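Local coordinates for protein DltD (Streptococcus thermophilus LMG 18311, PDB 7DXM) that probably carries out the last O-acyl transfer step in D-alanylation of lipoteichoic acid at the cell surface, as a membrane-associated member of the SGNH-hydrolase clan, at residues A[126-130]-A[154-159]; A[225-229]-A[349-353]. The contacts are given in a common frame with arbitrary orientation. Residues are numbered along the deposited sequence.

How the contacts relate
Two packings in one chain illustrate how small and large side chains give closer or wider backbone approach: the nearest CA atoms are 7.7 Å apart in contact 1 (Leu130 and Leu159) but 4.9 Å in contact 2 (Ala225 and Trp350). Their centres lie 45 Å apart, on opposite sides of the chain's centre, and they use different helices. Contact 1 joins helices 123-131 and 156-163, close in sequence, through leucines and a methionine, and nearly all its touching residues are buried. Contact 2 joins helix 218-231 to the start of helix 351-365, far apart in sequence, and is only partly buried: two alanines admit a tryptophan, while a valine and a lysine aliphatic chain meet nearer the surface.

Contact 1 (A[126-130]-A[154-159]); sequences LSSFL and TMKSQL
Long aliphatic side chains can fill the space between a helix and the start of another. Here 126-130 is a full helical turn (Leu130 N to Leu126 O, 2.9 Å), and 154-159 runs from an extended Thr154 into a new helix. Met155, with left-handed backbone angles (54/40), is the N-cap residue, and its O accepts from Leu159 N at 3.2 Å. The nearest CA pair, Leu130 and Leu159, is 7.7 Å apart.

Leu126 (chi1 t, chi2 100°) and Leu130 (chi1 m) project from successive turns as two bumps. Leu126 pushes its end between Met155 and Leu159: CD2 lies 3.7 Å from Met155 CE, and CD1 is 3.6 Å from Leu159 CD1. In Met155 (chi1 m, chi2 t) the chi3 of -101° turns the thioether so that CE meets Leu126 and SD lies 4.0 Å from Leu130 CD1. Leu159 (chi1 -93°, chi2 t) in turn enters the hollow bordered by Leu126, Phe129 and Leu130; its CD2 sits 4.0 Å from Phe129 CE2, at the ring edge, and 4.2 Å from Leu130 CD2. The result is an interdigitated apolar helix-helix packing, structural in character.

Helix 137-149 adds Ala142 against Phe129, and Ala143 and Ile146 against Leu159, while the long helix 170-194 brings Ile176 to Leu130 and Tyr175 to Met155.

Contact 2 (A[225-229]-A[349-353]); sequences AVRDA and GWKGW
Where one helix offers alanines, another can come in closely. Segment 225-229 is a regular helical turn (Ala229 N to Ala225 O, 2.9 Å); across from it, 349-353 is an extended glycine leading into a helix start. Gly349 (-162/178) precedes Trp350, the N-cap residue, whose backbone (52/-115) turns the chain into the helix and whose N donates to Asp52. The Ala225 and Trp350 CA atoms are 4.9 Å apart. With chi1 m and chi2 -46°, the indole lays one face on Ala229, with CB 3.6 Å from Trp350 CD2 and CA in CH-pi contact 3.8 Å from the six-membered ring centroid. It lies near, without touching, Ser46, His347 and Asp344, a possible catalytic triad as in SGNH hydrolases. Lys351 N is 3.6 Å from Ala225 CB, and the lysine's extended chain brings CE 3.9 Å from Val226 CG1. Gly352 and Trp353, its ring edge-to-face with His55, continue the helix without touching 225-229. The N-terminal end of helix 351-365 thus packs on an alanine face of helix 218-231.

Contact 1 (A[126-130]-A[154-159])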
loop_
_atom_site.group_PDB
_atom_site.type_symbol
_atom_site.label_atom_id
_atom_site.label_comp_id
_atom_site.label_asym_id
_atom_site.label_seq_id
_atom_site.Cartn_x
_atom_site.Cartn_y
_atom_site.Cartn_z
ATOM N N LEU A 126 -16.292 -4.557 -7.222
ATOM C CA LEU A 126 -17.061 -5.756 -6.900
ATOM C C LEU A 126 -17.488 -6.511 -8.152
ATOM O O LEU A 126 -17.345 -7.738 -8.214
ATOM C CB LEU A 126 -18.284 -5.400 -6.071
ATOM C CG LEU A 126 -18.998 -6.671 -5.629
ATOM C CD1 LEU A 126 -18.625 -6.981 -4.193
ATOM C CD2 LEU A 126 -20.515 -6.542 -5.810
ATOM N N SER A 127 -18.053 -5.807 -9.139
ATOM C CA SER A 127 -18.407 -6.458 -10.400
ATOM C C SER A 127 -17.181 -7.047 -11.091
ATOM O O SER A 127 -17.241 -8.149 -11.643
ATOM C CB SER A 127 -19.095 -5.465 -11.326
ATOM O OG SER A 127 -18.120 -4.565 -11.871
ATOM N N SER A 128 -16.063 -6.328 -11.100
ATOM C CA SER A 128 -14.846 -6.947 -11.602
ATOM C C SER A 128 -14.582 -8.243 -10.858
ATOM O O SER A 128 -14.340 -9.285 -11.473
ATOM C CB SER A 128 -13.657 -5.992 -11.470
ATOM O OG SER A 128 -13.828 -4.863 -12.312
ATOM N N PHE A 129 -14.595 -8.170 -9.532
ATOM C CA PHE A 129 -14.321 -9.327 -8.683
ATOM C C PHE A 129 -15.183 -10.549 -8.991
ATOM O O PHE A 129 -14.673 -11.662 -9.115
ATOM C CB PHE A 129 -14.466 -8.948 -7.207
ATOM C CG PHE A 129 -14.420 -10.123 -6.272
ATOM C CD1 PHE A 129 -13.287 -10.916 -6.191
ATOM C CD2 PHE A 129 -15.508 -10.435 -5.475
ATOM C CE1 PHE A 129 -13.240 -11.998 -5.332
ATOM C CE2 PHE A 129 -15.469 -11.516 -4.614
ATOM C CZ PHE A 129 -14.333 -12.298 -4.542
ATOM N N LEU A 130 -16.488 -10.335 -9.107
ATOM C CA LEU A 130 -17.420 -11.424 -9.375
ATOM C C LEU A 130 -17.273 -11.911 -10.808
ATOM O O LEU A 130 -17.441 -13.103 -11.080
ATOM C CB LEU A 130 -18.854 -10.970 -9.075
ATOM C CG LEU A 130 -19.179 -10.687 -7.595
ATOM C CD1 LEU A 130 -20.434 -9.837 -7.421
ATOM C CD2 LEU A 130 -19.292 -11.975 -6.801
ATOM N N THR A 154 -25.009 -4.643 -2.525
ATOM C CA THR A 154 -25.734 -5.086 -3.697
ATOM C C THR A 154 -25.139 -6.406 -4.143
ATOM O O THR A 154 -24.022 -6.756 -3.769
ATOM C CB THR A 154 -25.660 -4.059 -4.811
ATOM O OG1 THR A 154 -26.810 -4.178 -5.679
ATOM C CG2 THR A 154 -24.362 -4.245 -5.601
ATOM N N MET A 155 -25.896 -7.155 -4.942
ATOM C CA MET A 155 -25.441 -8.475 -5.409
ATOM C C MET A 155 -25.036 -9.355 -4.229
ATOM O O MET A 155 -24.030 -10.068 -4.273
ATOM C CB MET A 155 -24.286 -8.355 -6.414
ATOM C CG MET A 155 -24.658 -7.645 -7.702
ATOM S SD MET A 155 -23.320 -7.519 -8.913
ATOM C CE MET A 155 -22.751 -5.821 -8.696
ATOM N N LYS A 156 -25.817 -9.279 -3.149
ATOM C CA LYS A 156 -25.499 -10.055 -1.956
ATOM C C LYS A 156 -25.652 -11.547 -2.208
ATOM O O LYS A 156 -24.877 -12.346 -1.670
ATOM C CB LYS A 156 -26.383 -9.631 -0.787
ATOM C CG LYS A 156 -25.865 -10.037 0.591
ATOM C CD LYS A 156 -26.902 -9.765 1.699
ATOM C CE LYS A 156 -26.575 -10.558 2.989
ATOM N NZ LYS A 156 -27.745 -10.830 3.911
ATOM N N SER A 157 -26.653 -11.959 -2.990
ATOM C CA SER A 157 -26.835 -13.393 -3.180
ATOM C C SER A 157 -25.599 -13.987 -3.831
ATOM O O SER A 157 -25.039 -14.978 -3.340
ATOM C CB SER A 157 -28.078 -13.686 -4.014
ATOM O OG SER A 157 -27.717 -13.945 -5.354
ATOM N N GLN A 158 -25.126 -13.349 -4.905
ATOM C CA GLN A 158 -23.945 -13.840 -5.603
ATOM C C GLN A 158 -22.742 -13.901 -4.678
ATOM O O GLN A 158 -21.980 -14.871 -4.708
ATOM C CB GLN A 158 -23.643 -12.955 -6.803
ATOM C CG GLN A 158 -24.683 -13.038 -7.889
ATOM C CD GLN A 158 -25.902 -12.216 -7.584
ATOM O OE1 GLN A 158 -26.006 -11.600 -6.516
ATOM N NE2 GLN A 158 -26.842 -12.195 -8.522
ATOM N N LEU A 159 -22.538 -12.866 -3.868
ATOM C CA LEU A 159 -21.435 -12.896 -2.918
ATOM C C LEU A 159 -21.576 -14.040 -1.933
ATOM O O LEU A 159 -20.571 -14.610 -1.499
ATOM C CB LEU A 159 -21.356 -11.582 -2.166
ATOM C CG LEU A 159 -20.403 -10.596 -2.818
ATOM C CD1 LEU A 159 -20.671 -9.231 -2.202
ATOM C CD2 LEU A 159 -18.938 -11.045 -2.671
#

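Contact 2 (A[225-229]-A[349-353])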
loop_
_atom_site.group_PDB
_atom_site.type_symbol
_atom_site.label_atom_id
_atom_site.label_comp_id
_atom_site.label_asym_id
_atom_site.label_seq_id
_atom_site.Cartn_x
_atom_site.Cartn_y
_atom_site.Cartn_z
ATOM N N ALA A 225 19.180 15.460 3.259
ATOM C CA ALA A 225 18.186 14.920 4.168
ATOM C C ALA A 225 18.443 15.362 5.600
ATOM O O ALA A 225 17.503 15.718 6.315
ATOM C CB ALA A 225 18.163 13.399 4.067
ATOM N N VAL A 226 19.701 15.364 6.052
ATOM C CA VAL A 226 19.897 15.720 7.460
ATOM C C VAL A 226 19.718 17.219 7.666
ATOM O O VAL A 226 19.130 17.640 8.667
ATOM C CB VAL A 226 21.248 15.223 8.019
ATOM C CG1 VAL A 226 21.420 13.717 7.767
ATOM C CG2 VAL A 226 22.456 16.053 7.491
ATOM N N ARG A 227 20.163 18.047 6.708
ATOM C CA ARG A 227 19.960 19.492 6.836
ATOM C C ARG A 227 18.472 19.825 6.908
ATOM O O ARG A 227 18.021 20.553 7.804
ATOM C CB ARG A 227 20.624 20.232 5.673
ATOM C CG ARG A 227 22.051 20.686 5.935
ATOM C CD ARG A 227 23.104 19.889 5.086
ATOM N NE ARG A 227 24.465 19.927 5.657
ATOM C CZ ARG A 227 25.377 20.865 5.384
ATOM N NH1 ARG A 227 25.079 21.854 4.535
ATOM N NH2 ARG A 227 26.585 20.814 5.962
ATOM N N ASP A 228 17.681 19.273 5.992
ATOM C CA ASP A 228 16.260 19.600 5.939
ATOM C C ASP A 228 15.495 18.993 7.113
ATOM O O ASP A 228 14.642 19.662 7.719
ATOM C CB ASP A 228 15.686 19.121 4.606
ATOM C CG ASP A 228 16.105 20.005 3.453
ATOM O OD1 ASP A 228 16.682 21.087 3.712
ATOM O OD2 ASP A 228 15.850 19.630 2.291
ATOM N N ALA A 229 15.760 17.724 7.436
ATOM C CA ALA A 229 15.203 17.135 8.641
ATOM C C ALA A 229 15.500 17.973 9.881
ATOM O O ALA A 229 14.650 18.086 10.769
ATOM C CB ALA A 229 15.747 15.721 8.817
ATOM N N GLY A 349 10.698 9.165 6.169
ATOM C CA GLY A 349 10.927 10.341 5.360
ATOM C C GLY A 349 12.401 10.688 5.380
ATOM O O GLY A 349 13.216 10.029 6.037
ATOM N N TRP A 350 12.737 11.738 4.635
ATOM C CA TRP A 350 14.093 12.259 4.692
ATOM C C TRP A 350 15.143 11.164 4.466
ATOM O O TRP A 350 15.209 10.558 3.386
ATOM C CB TRP A 350 14.278 12.951 6.037
ATOM C CG TRP A 350 13.500 14.255 6.160
ATOM C CD1 TRP A 350 13.427 15.265 5.234
ATOM C CD2 TRP A 350 12.711 14.686 7.280
ATOM N NE1 TRP A 350 12.643 16.292 5.703
ATOM C CE2 TRP A 350 12.195 15.968 6.958
ATOM C CE3 TRP A 350 12.396 14.120 8.530
ATOM C CZ2 TRP A 350 11.391 16.692 7.839
ATOM C CZ3 TRP A 350 11.589 14.843 9.407
ATOM C CH2 TRP A 350 11.101 16.116 9.055
ATOM N N LYS A 351 15.958 10.883 5.486
ATOM C CA LYS A 351 16.967 9.831 5.357
ATOM C C LYS A 351 16.307 8.491 5.065
ATOM O O LYS A 351 16.780 7.727 4.207
ATOM C CB LYS A 351 17.823 9.752 6.627
ATOM C CG LYS A 351 19.247 10.259 6.439
ATOM C CD LYS A 351 20.231 9.813 7.543
ATOM C CE LYS A 351 21.675 9.851 6.999
ATOM N NZ LYS A 351 22.737 9.785 8.030
ATOM N N GLY A 352 15.193 8.204 5.750
ATOM C CA GLY A 352 14.438 7.004 5.443
ATOM C C GLY A 352 14.095 6.895 3.973
ATOM O O GLY A 352 14.112 5.799 3.408
ATOM N N TRP A 353 13.795 8.037 3.325
ATOM C CA TRP A 353 13.479 8.001 1.895
ATOM C C TRP A 353 14.688 7.572 1.072
ATOM O O TRP A 353 14.549 6.859 0.070
ATOM C CB TRP A 353 12.977 9.351 1.394
ATOM C CG TRP A 353 11.497 9.684 1.638
ATOM C CD1 TRP A 353 10.999 10.901 2.036
ATOM C CD2 TRP A 353 10.339 8.817 1.490
ATOM N NE1 TRP A 353 9.633 10.843 2.140
ATOM C CE2 TRP A 353 9.203 9.584 1.807
ATOM C CE3 TRP A 353 10.157 7.479 1.121
ATOM C CZ2 TRP A 353 7.909 9.061 1.769
ATOM C CZ3 TRP A 353 8.855 6.965 1.077
ATOM C CH2 TRP A 353 7.758 7.755 1.404
#